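PDB 5LY9: variant surface glycoprotein MITAT 1.1 from Trypanosoma brucei brucei, which forms the dense surface coat of the parasite, whose switching among antigenically distinct variants lets the trypanosome evade the host immune response. Local coordinates for residues Ala321-Ala326 with Thr332-Leu337; Ala61-Thr66 with Ala297-Ala302; Asp208-Val213 with Ile220-Val225. All blocks are in the same frame, centred on the assembly; numbering follows the deposited sequence. Where two conformers were deposited one is given.

Interaction 1. Residues Ala321-Ala326 with Thr332-Leu337; sequences AEIIPA and TTEAPL. With MAN (alpha-D-mannopyranose), chain C.
E322 opens the pairing of a short two-stranded antiparallel beta hairpin, strands 323-324 and 335-336, on the surface of the N-terminal domain of the variant surface glycoprotein. Its carbonyl O accepts L337 N at 2.9 Å and also lies against the CA-H of P336. Its side chain turns elsewhere: the carboxylate forms a salt bridge with K55 at the end of helix 24-55. I323 faces P336 in a non-hydrogen-bonded pair. With chi1 at -64°, CG1 stands beside the backbone N and carries CD1 over the proline, 3.9 Å from P336 CB, while the CG2 branch meets E334 CB. I324 and A335 form the hydrogen-bonded pair: I324 N reaches A335 O at 2.8 Å in an almost straight bond (173°), and A335 N returns to I324 O at 3.0 Å. The I324 side chain leaves from the other face, where its CG1 and CD1 lie against CD2 of L337; I51 of helix 24-55 touches both residues, so these two buried side chains pack the hairpin against that helix. Past P325, which packs on Y353 of helix 343-367, A326 closes on the backbone of T332, its CB 3.4 Å from T332 O. A water joins the two segments, donating to I324 O at 2.9 Å and to T333 O at 2.7 Å.

Interaction 2. Residues Ala61-Thr66 with Ala297-Ala302; sequences ALQQLT and ATKLEA. Unlike the reference sequence in segment 61-66: L65 (reference Ser).
Q63 overlaps the end of K299 with its amide oxygen, which lies against both CE and NZ of the lysine. K299 NZ donates to Q63 OE1 at 2.7 Å, and the approach lies in the carbonyl plane, on a lone pair of the amide oxygen, with a C=O...N angle of 139°. K299 CE follows close behind, 3.1 Å from Q63 OE1. The two side chains run at about a right angle. Q63 is extended beyond CG and leads to the lysine, whereas K299 needs a turn: CG is anti to the backbone N (chi1 179°), and a bend at chi2 (66°) brings the end of the chain to the glutamine. This polar bridge joins the first turn of the long helix 62-114 of the VSG bundle to the short helix 295-304, the two segments being 231 residues apart in sequence. Q64 NE2, donating to L303 O, ties the same two helices a second time. Both partners of the bridge also have apolar support from helix 275-285, where L285 touches Q63 and V281 touches K299. On the long helix, A61 occupies the N-cap position, and L62 O accepts T66 N at 2.9 Å and T66 OG1 at 2.8 Å, from opposite faces of its carbonyl plane. L62 packs on A358 and T66 on M355 of the second subunit.

Interaction 3. Residues Asp208-Val213 with Ile220-Val225; sequences DTTAKV and IPNTQV
An edge of the four-stranded antiparallel sheet is made here, where outermost strand 211-213 pairs with the end of strand 218-220, and the chain beyond that end runs on beside residues 208-210. A211 and I220 form the hydrogen-bonded pair. A211 N donates to I220 O at 3.0 Å and I220 N to A211 O at 2.8 Å, both bonds being nearly straight. On the face carrying both side chains, A211 CB rests 4.1 Å from I220 CB. The isoleucine reaches on to V213: CG1 stands anti to the carbonyl carbon (chi1 -65°) and the chain runs extended to CD1, which lies against both valine methyls, 3.9 Å from V213 CG2, the two side chains at about a right angle. The strand is also an interface element, since A211 packs on S114 and V213 on E107 of the second subunit. At the other end of the contact I220 O lies against the CA-H of T210, and T210 sends its CG2 methyl across toward the N222 amide, 3.8 Å from OD1. N222 CG sits between its backbone N and carbonyl carbon (chi1 63°), which turns the amide toward the 208-210 backbone, and there ND2 donates to L207 O. D208 OD1 accepts from G118 N of the second subunit, while the backbone O of D208 takes part in a water bridge within the chain: the water donates to D208 O at 2.8 Å and accepts from N222 ND2 at 2.9 Å.

In the fold
Interactions 1 and 2 lie on one side of the chain's centre, their own centres about 27 Å apart and nearest atoms about 9 Å apart; interaction 3 sits on the opposite side, about 74 Å from interaction 1 and about 72 Å from interaction 2, centre to centre. Along the chain, interaction 3 is nested inside the loop closed by interaction 2, and interaction 1 follows both. Interactions 2 and 3 each touch the second subunit, which is thus met on both sides of the chain's centre, whereas no other chain touches interaction 1. That hairpin instead borders the protein's own glycan, with A321 CA 3.4 Å from O6 of a mannose.

Interaction 1. Residues Ala321-Ala326 with Thr332-Leu337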
ATOM      1  N   ALA A 321      36.478  -5.944  -4.874  1.00 27.92           N
ATOM      2  CA  ALA A 321      37.445  -6.724  -5.636  1.00 28.31           C
ATOM      3  C   ALA A 321      37.707  -8.096  -5.030  1.00 29.88           C
ATOM      4  O   ALA A 321      38.323  -8.958  -5.660  1.00 29.20           O
ATOM      5  CB  ALA A 321      38.746  -5.916  -5.648  1.00 29.02           C
ATOM      6  N   GLU A 322      37.246  -8.325  -3.802  1.00 27.75           N
ATOM      7  CA  GLU A 322      37.589  -9.516  -3.086  1.00 28.16           C
ATOM      8  C   GLU A 322      36.898 -10.708  -3.767  1.00 29.25           C
ATOM      9  O   GLU A 322      35.708 -10.685  -3.962  1.00 28.25           O
ATOM     10  CB  GLU A 322      37.235  -9.410  -1.593  1.00 28.39           C
ATOM     11  CG  GLU A 322      37.678 -10.591  -0.743  1.00 28.08           C
ATOM     12  CD  GLU A 322      39.176 -10.583  -0.374  1.00 31.71           C
ATOM     13  OE1 GLU A 322      39.906  -9.685  -0.823  1.00 31.16           O
ATOM     14  OE2 GLU A 322      39.593 -11.475   0.411  1.00 32.46           O
ATOM     15  N   ILE A 323      37.670 -11.734  -4.105  1.00 27.92           N
ATOM     16  CA  ILE A 323      37.132 -12.870  -4.813  1.00 31.51           C
ATOM     17  C   ILE A 323      36.593 -13.931  -3.868  1.00 29.50           C
ATOM     18  O   ILE A 323      37.244 -14.304  -2.909  1.00 30.36           O
ATOM     19  CB  ILE A 323      38.212 -13.544  -5.709  1.00 33.22           C
ATOM     20  CG1 ILE A 323      38.652 -12.589  -6.781  1.00 37.63           C
ATOM     21  CG2 ILE A 323      37.681 -14.849  -6.332  1.00 33.72           C
ATOM     22  CD1 ILE A 323      37.680 -12.541  -7.907  1.00 41.42           C
ATOM     23  N   ILE A 324      35.385 -14.382  -4.137  1.00 29.94           N
ATOM     24  CA  ILE A 324      34.820 -15.502  -3.438  1.00 29.74           C
ATOM     25  C   ILE A 324      34.999 -16.731  -4.314  1.00 31.27           C
ATOM     26  O   ILE A 324      34.441 -16.815  -5.402  1.00 30.97           O
ATOM     27  CB  ILE A 324      33.291 -15.292  -3.184  1.00 30.14           C
ATOM     28  CG1 ILE A 324      33.041 -13.928  -2.531  1.00 29.84           C
ATOM     29  CG2 ILE A 324      32.771 -16.438  -2.355  1.00 30.22           C
ATOM     30  CD1 ILE A 324      33.893 -13.665  -1.306  1.00 30.61           C
ATOM     31  N   PRO A 325      35.758 -17.687  -3.843  1.00 34.21           N
ATOM     32  CA  PRO A 325      36.081 -18.849  -4.654  1.00 36.44           C
ATOM     33  C   PRO A 325      34.936 -19.785  -4.830  1.00 36.76           C
ATOM     34  O   PRO A 325      34.039 -19.856  -3.980  1.00 32.68           O
ATOM     35  CB  PRO A 325      37.185 -19.554  -3.886  1.00 35.69           C
ATOM     36  CG  PRO A 325      37.258 -18.938  -2.594  1.00 35.70           C
ATOM     37  CD  PRO A 325      36.573 -17.604  -2.623  1.00 34.60           C
ATOM     38  N   ALA A 326      34.978 -20.516  -5.948  1.00 37.69           N
ATOM     39  CA  ALA A 326      34.078 -21.614  -6.149  1.00 37.16           C
ATOM     40  C   ALA A 326      34.248 -22.570  -4.977  1.00 36.96           C
ATOM     41  O   ALA A 326      35.335 -22.717  -4.428  1.00 37.08           O
ATOM     42  CB  ALA A 326      34.422 -22.312  -7.445  1.00 40.92           C
ATOM     43  N   THR A 332      29.438 -22.457  -7.822  1.00 40.31           N
ATOM     44  CA  THR A 332      30.092 -23.240  -8.905  1.00 44.22           C
ATOM     45  C   THR A 332      31.336 -22.567  -9.438  1.00 44.64           C
ATOM     46  O   THR A 332      32.267 -23.242  -9.849  1.00 46.99           O
ATOM     47  CB  THR A 332      29.081 -23.448 -10.056  1.00 46.77           C
ATOM     48  OG1 THR A 332      27.908 -24.107  -9.536  1.00 51.29           O
ATOM     49  CG2 THR A 332      29.626 -24.282 -11.071  1.00 53.66           C
ATOM     50  N   THR A 333      31.359 -21.241  -9.447  1.00 44.33           N
ATOM     51  CA  THR A 333      32.475 -20.476 -10.025  1.00 44.20           C
ATOM     52  C   THR A 333      32.863 -19.327  -9.131  1.00 41.41           C
ATOM     53  O   THR A 333      32.022 -18.862  -8.314  1.00 38.24           O
ATOM     54  CB  THR A 333      32.073 -19.941 -11.397  1.00 47.82           C
ATOM     55  OG1 THR A 333      30.904 -19.142 -11.265  1.00 48.18           O
ATOM     56  CG2 THR A 333      31.739 -21.139 -12.330  1.00 50.60           C
ATOM     57  N   GLU A 334      34.117 -18.902  -9.217  1.00 38.94           N
ATOM     58  CA  GLU A 334      34.594 -17.772  -8.405  1.00 38.85           C
ATOM     59  C   GLU A 334      33.927 -16.489  -8.876  1.00 36.29           C
ATOM     60  O   GLU A 334      33.526 -16.395 -10.044  1.00 36.64           O
ATOM     61  CB  GLU A 334      36.085 -17.614  -8.470  1.00 41.73           C
ATOM     62  CG  GLU A 334      36.537 -17.031  -9.785  1.00 46.37           C
ATOM     63  CD  GLU A 334      38.015 -16.743  -9.811  1.00 51.06           C
ATOM     64  OE1 GLU A 334      38.726 -17.395  -9.021  1.00 54.76           O
ATOM     65  OE2 GLU A 334      38.433 -15.848 -10.600  1.00 57.29           O
ATOM     66  N   ALA A 335      33.810 -15.514  -7.984  1.00 34.18           N
ATOM     67  CA  ALA A 335      33.342 -14.171  -8.365  1.00 32.08           C
ATOM     68  C   ALA A 335      33.770 -13.084  -7.358  1.00 30.95           C
ATOM     69  O   ALA A 335      33.828 -13.326  -6.184  1.00 31.08           O
ATOM     70  CB  ALA A 335      31.836 -14.164  -8.492  1.00 34.16           C
ATOM     71  N   PRO A 336      33.996 -11.868  -7.827  1.00 30.77           N
ATOM     72  CA  PRO A 336      34.328 -10.817  -6.913  1.00 29.72           C
ATOM     73  C   PRO A 336      33.031 -10.313  -6.246  1.00 27.74           C
ATOM     74  O   PRO A 336      31.962 -10.353  -6.819  1.00 28.18           O
ATOM     75  CB  PRO A 336      34.963  -9.785  -7.809  1.00 31.62           C
ATOM     76  CG  PRO A 336      34.286  -9.912  -9.102  1.00 32.71           C
ATOM     77  CD  PRO A 336      33.825 -11.367  -9.199  1.00 33.08           C
ATOM     78  N   LEU A 337      33.129  -9.869  -5.000  1.00 28.25           N
ATOM     79  CA  LEU A 337      31.958  -9.418  -4.264  1.00 25.83           C
ATOM     80  C   LEU A 337      31.203  -8.376  -5.018  1.00 25.97           C
ATOM     81  O   LEU A 337      29.974  -8.323  -4.957  1.00 23.90           O
ATOM     82  CB  LEU A 337      32.337  -8.903  -2.850  1.00 27.24           C
ATOM     83  CG  LEU A 337      32.618  -9.981  -1.801  1.00 27.81           C
ATOM     84  CD1 LEU A 337      33.218  -9.449  -0.510  1.00 26.54           C
ATOM     85  CD2 LEU A 337      31.312 -10.738  -1.497  1.00 28.60           C
TER
HETATM   86  C1  MAN C   4      33.789  -2.536 -10.024  1.00 44.01           C
HETATM   87  C2  MAN C   4      34.412  -2.488 -11.405  1.00 47.15           C
HETATM   88  C3  MAN C   4      34.112  -3.815 -12.060  1.00 47.44           C
HETATM   89  C4  MAN C   4      34.600  -4.989 -11.210  1.00 51.77           C
HETATM   90  C5  MAN C   4      34.208  -4.915  -9.720  1.00 48.21           C
HETATM   91  C6  MAN C   4      35.144  -5.718  -8.807  1.00 50.87           C
HETATM   92  O2  MAN C   4      35.834  -2.193 -11.309  1.00 44.49           O
HETATM   93  O3  MAN C   4      34.733  -3.728 -13.351  1.00 57.71           O
HETATM   94  O4  MAN C   4      34.034  -6.175 -11.733  1.00 60.79           O
HETATM   95  O5  MAN C   4      34.315  -3.595  -9.244  1.00 43.40           O
HETATM   96  O6  MAN C   4      36.279  -4.936  -8.302  1.00 44.15           O
HETATM   97  O   HOH W   1      31.654 -17.244  -6.177  1.00 34.84           O

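Interaction 2. Residues Ala61-Thr66 with Ala297-Ala302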
ATOM      1  N   ALA A  61      42.730  -2.915   7.732  1.00 27.65           N
ATOM      2  CA  ALA A  61      41.658  -1.948   7.629  1.00 27.01           C
ATOM      3  C   ALA A  61      40.518  -2.287   8.549  1.00 24.89           C
ATOM      4  O   ALA A  61      39.338  -1.972   8.236  1.00 24.18           O
ATOM      5  CB  ALA A  61      41.172  -1.874   6.221  1.00 26.97           C
ATOM      6  N   LEU A  62      40.861  -2.891   9.676  1.00 25.17           N
ATOM      7  CA  LEU A  62      39.835  -3.446  10.586  1.00 25.31           C
ATOM      8  C   LEU A  62      38.859  -2.353  11.033  1.00 25.08           C
ATOM      9  O   LEU A  62      37.637  -2.592  10.969  1.00 24.63           O
ATOM     10  CB  LEU A  62      40.478  -4.138  11.789  1.00 26.72           C
ATOM     11  CG  LEU A  62      39.458  -4.644  12.808  1.00 25.59           C
ATOM     12  CD1 LEU A  62      38.587  -5.684  12.155  1.00 26.62           C
ATOM     13  CD2 LEU A  62      40.149  -5.219  14.010  1.00 25.81           C
ATOM     14  N   GLN A  63      39.369  -1.216  11.518  1.00 24.12           N
ATOM     15  CA  GLN A  63      38.505  -0.219  12.046  1.00 24.41           C
ATOM     16  C   GLN A  63      37.672   0.482  10.959  1.00 23.29           C
ATOM     17  O   GLN A  63      36.495   0.725  11.176  1.00 21.87           O
ATOM     18  CB  GLN A  63      39.226   0.838  12.873  1.00 26.70           C
ATOM     19  CG  GLN A  63      39.848   0.267  14.154  1.00 28.58           C
ATOM     20  CD  GLN A  63      40.577   1.356  14.980  1.00 32.35           C
ATOM     21  OE1 GLN A  63      40.164   2.482  15.055  1.00 32.86           O
ATOM     22  NE2 GLN A  63      41.632   0.986  15.635  1.00 37.26           N
ATOM     23  N   GLN A  64      38.278   0.804   9.824  1.00 22.72           N
ATOM     24  CA  GLN A  64      37.538   1.422   8.691  1.00 22.58           C
ATOM     25  C   GLN A  64      36.399   0.503   8.238  1.00 21.80           C
ATOM     26  O   GLN A  64      35.252   0.918   8.052  1.00 22.05           O
ATOM     27  CB  GLN A  64      38.483   1.615   7.508  1.00 22.60           C
ATOM     28  CG  GLN A  64      39.587   2.613   7.787  1.00 22.40           C
ATOM     29  CD  GLN A  64      40.848   2.075   8.444  1.00 23.39           C
ATOM     30  OE1 GLN A  64      40.897   0.991   9.015  1.00 24.43           O
ATOM     31  NE2 GLN A  64      41.889   2.903   8.436  1.00 24.10           N
ATOM     32  N   LEU A  65      36.690  -0.771   8.137  1.00 21.82           N
ATOM     33  CA  LEU A  65      35.694  -1.726   7.585  1.00 22.80           C
ATOM     34  C   LEU A  65      34.588  -2.070   8.622  1.00 21.60           C
ATOM     35  O   LEU A  65      33.422  -2.214   8.276  1.00 21.06           O
ATOM     36  CB  LEU A  65      36.411  -2.983   7.109  1.00 25.62           C
ATOM     37  CG  LEU A  65      37.287  -2.698   5.864  1.00 27.33           C
ATOM     38  CD1 LEU A  65      37.991  -3.944   5.437  1.00 30.81           C
ATOM     39  CD2 LEU A  65      36.431  -2.239   4.708  1.00 28.01           C
ATOM     40  N   THR A  66      34.967  -2.160   9.885  1.00 21.51           N
ATOM     41  CA  THR A  66      33.999  -2.341  10.975  1.00 21.16           C
ATOM     42  C   THR A  66      32.987  -1.195  10.962  1.00 21.35           C
ATOM     43  O   THR A  66      31.794  -1.414  11.050  1.00 20.99           O
ATOM     44  CB  THR A  66      34.664  -2.446  12.313  1.00 21.27           C
ATOM     45  OG1 THR A  66      35.468  -3.640  12.368  1.00 21.86           O
ATOM     46  CG2 THR A  66      33.688  -2.494  13.442  1.00 21.51           C
ATOM     47  N   ALA A 297      35.334  13.432  14.413  1.00 25.61           N
ATOM     48  CA  ALA A 297      36.015  14.023  13.261  1.00 25.75           C
ATOM     49  C   ALA A 297      37.499  13.686  13.205  1.00 26.11           C
ATOM     50  O   ALA A 297      38.040  13.290  12.145  1.00 24.67           O
ATOM     51  CB  ALA A 297      35.827  15.542  13.231  1.00 27.48           C
ATOM     52  N   THR A 298      38.151  13.772  14.355  1.00 26.97           N
ATOM     53  CA  THR A 298      39.574  13.442  14.464  1.00 27.08           C
ATOM     54  C   THR A 298      39.814  12.012  14.155  1.00 26.01           C
ATOM     55  O   THR A 298      40.723  11.714  13.416  1.00 26.26           O
ATOM     56  CB  THR A 298      40.057  13.723  15.883  1.00 28.71           C
ATOM     57  OG1 THR A 298      39.921  15.131  16.096  1.00 29.28           O
ATOM     58  CG2 THR A 298      41.488  13.347  16.027  1.00 29.67           C
ATOM     59  N   LYS A 299      38.975  11.101  14.674  1.00 24.59           N
ATOM     60  CA  LYS A 299      39.155   9.689  14.392  1.00 24.01           C
ATOM     61  C   LYS A 299      38.908   9.397  12.913  1.00 22.69           C
ATOM     62  O   LYS A 299      39.602   8.608  12.295  1.00 22.31           O
ATOM     63  CB  LYS A 299      38.209   8.866  15.237  1.00 24.37           C
ATOM     64  CG  LYS A 299      38.323   7.386  14.982  1.00 25.83           C
ATOM     65  CD  LYS A 299      39.664   6.892  15.422  1.00 26.45           C
ATOM     66  CE  LYS A 299      39.591   5.442  15.597  1.00 28.55           C
ATOM     67  NZ  LYS A 299      40.920   4.856  16.015  1.00 29.63           N
ATOM     68  N   LEU A 300      37.860  10.010  12.328  1.00 22.44           N
ATOM     69  CA  LEU A 300      37.601   9.823  10.903  1.00 22.42           C
ATOM     70  C   LEU A 300      38.778  10.264  10.027  1.00 23.61           C
ATOM     71  O   LEU A 300      39.076   9.615   9.006  1.00 22.71           O
ATOM     72  CB  LEU A 300      36.319  10.550  10.417  1.00 22.46           C
ATOM     73  CG  LEU A 300      35.011   9.995  10.986  1.00 22.67           C
ATOM     74  CD1 LEU A 300      33.867  10.983  10.850  1.00 23.68           C
ATOM     75  CD2 LEU A 300      34.695   8.723  10.248  1.00 22.64           C
ATOM     76  N   GLU A 301      39.417  11.352  10.407  1.00 23.05           N
ATOM     77  CA  GLU A 301      40.593  11.845   9.626  1.00 24.42           C
ATOM     78  C   GLU A 301      41.745  10.849   9.724  1.00 24.38           C
ATOM     79  O   GLU A 301      42.470  10.596   8.756  1.00 23.91           O
ATOM     80  CB  GLU A 301      41.036  13.173  10.176  1.00 25.70           C
ATOM     81  CG  GLU A 301      40.112  14.246   9.779  1.00 27.92           C
ATOM     82  CD  GLU A 301      40.217  15.512  10.611  1.00 32.76           C
ATOM     83  OE1 GLU A 301      40.822  15.552  11.705  1.00 34.69           O
ATOM     84  OE2 GLU A 301      39.660  16.515  10.096  1.00 39.35           O
ATOM     85  N   ALA A 302      41.938  10.305  10.932  1.00 23.00           N
ATOM     86  CA  ALA A 302      42.950   9.266  11.132  1.00 23.10           C
ATOM     87  C   ALA A 302      42.681   7.981  10.442  1.00 24.67           C
ATOM     88  O   ALA A 302      43.596   7.194  10.145  1.00 25.07           O
ATOM     89  CB  ALA A 302      43.170   9.061  12.640  1.00 24.45           C
TER

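Interaction 3. Residues Asp208-Val213 with Ile220-Val225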
ATOM      1  N   ASP A 208     -34.894  20.355  -0.788  1.00 28.36           N
ATOM      2  CA  ASP A 208     -34.861  21.029   0.507  1.00 28.75           C
ATOM      3  C   ASP A 208     -33.579  21.848   0.753  1.00 30.34           C
ATOM      4  O   ASP A 208     -33.603  22.947   1.348  1.00 29.09           O
ATOM      5  CB  ASP A 208     -34.972  19.954   1.577  1.00 31.00           C
ATOM      6  CG  ASP A 208     -36.312  19.215   1.539  1.00 30.94           C
ATOM      7  OD1 ASP A 208     -37.268  19.720   0.934  1.00 29.47           O
ATOM      8  OD2 ASP A 208     -36.407  18.121   2.114  1.00 32.21           O
ATOM      9  N   THR A 209     -32.445  21.322   0.260  1.00 27.50           N
ATOM     10  CA  THR A 209     -31.189  22.021   0.275  1.00 28.20           C
ATOM     11  C   THR A 209     -30.495  21.858  -1.083  1.00 26.78           C
ATOM     12  O   THR A 209     -30.868  20.983  -1.836  1.00 25.48           O
ATOM     13  CB  THR A 209     -30.223  21.510   1.359  1.00 30.79           C
ATOM     14  OG1 THR A 209     -29.847  20.162   1.116  1.00 31.65           O
ATOM     15  CG2 THR A 209     -30.908  21.529   2.791  1.00 32.49           C
ATOM     16  N   THR A 210     -29.486  22.695  -1.303  1.00 26.67           N
ATOM     17  CA  THR A 210     -28.535  22.510  -2.391  1.00 27.18           C
ATOM     18  C   THR A 210     -27.887  21.141  -2.205  1.00 25.51           C
ATOM     19  O   THR A 210     -27.802  20.634  -1.100  1.00 25.79           O
ATOM     20  CB  THR A 210     -27.484  23.617  -2.438  1.00 27.98           C
ATOM     21  OG1 THR A 210     -26.669  23.614  -1.257  1.00 26.88           O
ATOM     22  CG2 THR A 210     -28.080  25.025  -2.725  1.00 26.80           C
ATOM     23  N   ALA A 211     -27.484  20.517  -3.305  1.00 25.37           N
ATOM     24  CA  ALA A 211     -26.858  19.178  -3.246  1.00 26.77           C
ATOM     25  C   ALA A 211     -25.397  19.301  -3.608  1.00 26.69           C
ATOM     26  O   ALA A 211     -25.054  20.064  -4.499  1.00 27.11           O
ATOM     27  CB  ALA A 211     -27.541  18.191  -4.183  1.00 26.39           C
ATOM     28  N   LYS A 212     -24.526  18.590  -2.858  1.00 26.40           N
ATOM     29  CA  LYS A 212     -23.112  18.531  -3.125  0.50 25.64           C
ATOM     30  C   LYS A 212     -22.819  17.206  -3.769  1.00 25.34           C
ATOM     31  O   LYS A 212     -23.091  16.123  -3.181  1.00 23.48           O
ATOM     32  CB  LYS A 212     -22.324  18.663  -1.816  0.50 27.14           C
ATOM     33  CG  LYS A 212     -22.724  19.826  -0.953  0.50 28.36           C
ATOM     34  CD  LYS A 212     -22.556  21.141  -1.696  0.50 29.81           C
ATOM     35  CE  LYS A 212     -21.289  21.862  -1.269  0.50 31.06           C
ATOM     36  NZ  LYS A 212     -20.188  20.884  -0.902  0.50 32.45           N
ATOM     37  N   VAL A 213     -22.233  17.249  -4.961  1.00 23.71           N
ATOM     38  CA  VAL A 213     -21.923  16.038  -5.738  1.00 22.41           C
ATOM     39  C   VAL A 213     -20.453  16.108  -6.165  1.00 21.95           C
ATOM     40  O   VAL A 213     -19.749  17.067  -5.852  1.00 21.23           O
ATOM     41  CB  VAL A 213     -22.886  15.838  -6.903  1.00 23.00           C
ATOM     42  CG1 VAL A 213     -24.317  15.699  -6.387  1.00 24.47           C
ATOM     43  CG2 VAL A 213     -22.769  16.957  -7.940  1.00 23.92           C
ATOM     44  N   ILE A 220     -25.286  21.498  -6.848  1.00 23.05           N
ATOM     45  CA  ILE A 220     -26.477  21.557  -7.628  1.00 23.31           C
ATOM     46  C   ILE A 220     -27.461  22.488  -6.856  1.00 24.22           C
ATOM     47  O   ILE A 220     -27.758  22.258  -5.697  1.00 23.85           O
ATOM     48  CB  ILE A 220     -27.070  20.189  -7.781  1.00 24.21           C
ATOM     49  CG1 ILE A 220     -26.088  19.334  -8.591  1.00 24.66           C
ATOM     50  CG2 ILE A 220     -28.448  20.278  -8.454  1.00 24.24           C
ATOM     51  CD1 ILE A 220     -26.489  17.871  -8.873  1.00 24.90           C
ATOM     52  N   PRO A 221     -27.878  23.567  -7.489  1.00 23.52           N
ATOM     53  CA  PRO A 221     -28.689  24.575  -6.822  1.00 24.13           C
ATOM     54  C   PRO A 221     -30.104  24.100  -6.576  1.00 25.27           C
ATOM     55  O   PRO A 221     -30.577  23.162  -7.228  1.00 23.77           O
ATOM     56  CB  PRO A 221     -28.693  25.707  -7.821  1.00 24.96           C
ATOM     57  CG  PRO A 221     -28.640  25.048  -9.157  1.00 24.30           C
ATOM     58  CD  PRO A 221     -27.699  23.853  -8.911  1.00 23.49           C
ATOM     59  N   ASN A 222     -30.766  24.704  -5.580  1.00 25.12           N
ATOM     60  CA  ASN A 222     -32.245  24.525  -5.482  1.00 26.81           C
ATOM     61  C   ASN A 222     -32.963  25.828  -5.848  1.00 26.92           C
ATOM     62  O   ASN A 222     -34.075  26.059  -5.362  1.00 27.41           O
ATOM     63  CB  ASN A 222     -32.687  23.984  -4.116  1.00 26.25           C
ATOM     64  CG  ASN A 222     -32.376  24.930  -2.958  1.00 28.42           C
ATOM     65  OD1 ASN A 222     -31.765  25.940  -3.136  1.00 26.39           O
ATOM     66  ND2 ASN A 222     -32.792  24.562  -1.745  1.00 29.68           N
ATOM     67  N   THR A 223     -32.320  26.652  -6.683  1.00 27.41           N
ATOM     68  CA  THR A 223     -32.827  27.937  -7.189  1.00 28.03           C
ATOM     69  C   THR A 223     -32.536  27.882  -8.695  1.00 27.60           C
ATOM     70  O   THR A 223     -31.744  27.046  -9.166  1.00 26.59           O
ATOM     71  CB  THR A 223     -32.116  29.124  -6.580  1.00 28.23           C
ATOM     72  OG1 THR A 223     -30.685  28.998  -6.736  1.00 28.97           O
ATOM     73  CG2 THR A 223     -32.482  29.280  -5.053  1.00 28.93           C
ATOM     74  N   GLN A 224     -33.108  28.795  -9.458  1.00 27.29           N
ATOM     75  CA  GLN A 224     -32.990  28.809 -10.933  1.00 28.06           C
ATOM     76  C   GLN A 224     -31.695  29.408 -11.395  1.00 27.25           C
ATOM     77  O   GLN A 224     -31.646  30.463 -12.040  1.00 27.80           O
ATOM     78  CB  GLN A 224     -34.171  29.560 -11.554  1.00 29.20           C
ATOM     79  CG  GLN A 224     -35.470  28.874 -11.253  1.00 30.90           C
ATOM     80  CD  GLN A 224     -36.640  29.536 -12.008  1.00 33.51           C
ATOM     81  OE1 GLN A 224     -36.929  30.704 -11.814  1.00 35.62           O
ATOM     82  NE2 GLN A 224     -37.326  28.756 -12.821  1.00 32.48           N
ATOM     83  N   VAL A 225     -30.616  28.695 -11.108  1.00 26.45           N
ATOM     84  CA  VAL A 225     -29.280  29.131 -11.518  1.00 26.03           C
ATOM     85  C   VAL A 225     -28.480  27.911 -12.010  1.00 25.23           C
ATOM     86  O   VAL A 225     -28.973  26.793 -12.063  1.00 25.41           O
ATOM     87  CB  VAL A 225     -28.505  29.862 -10.405  1.00 25.77           C
ATOM     88  CG1 VAL A 225     -29.206  31.150 -10.001  1.00 27.44           C
ATOM     89  CG2 VAL A 225     -28.272  28.976  -9.166  1.00 26.14           C
TER
HETATM   90  O   HOH W   2     -32.336  25.453   0.928  1.00 32.94           O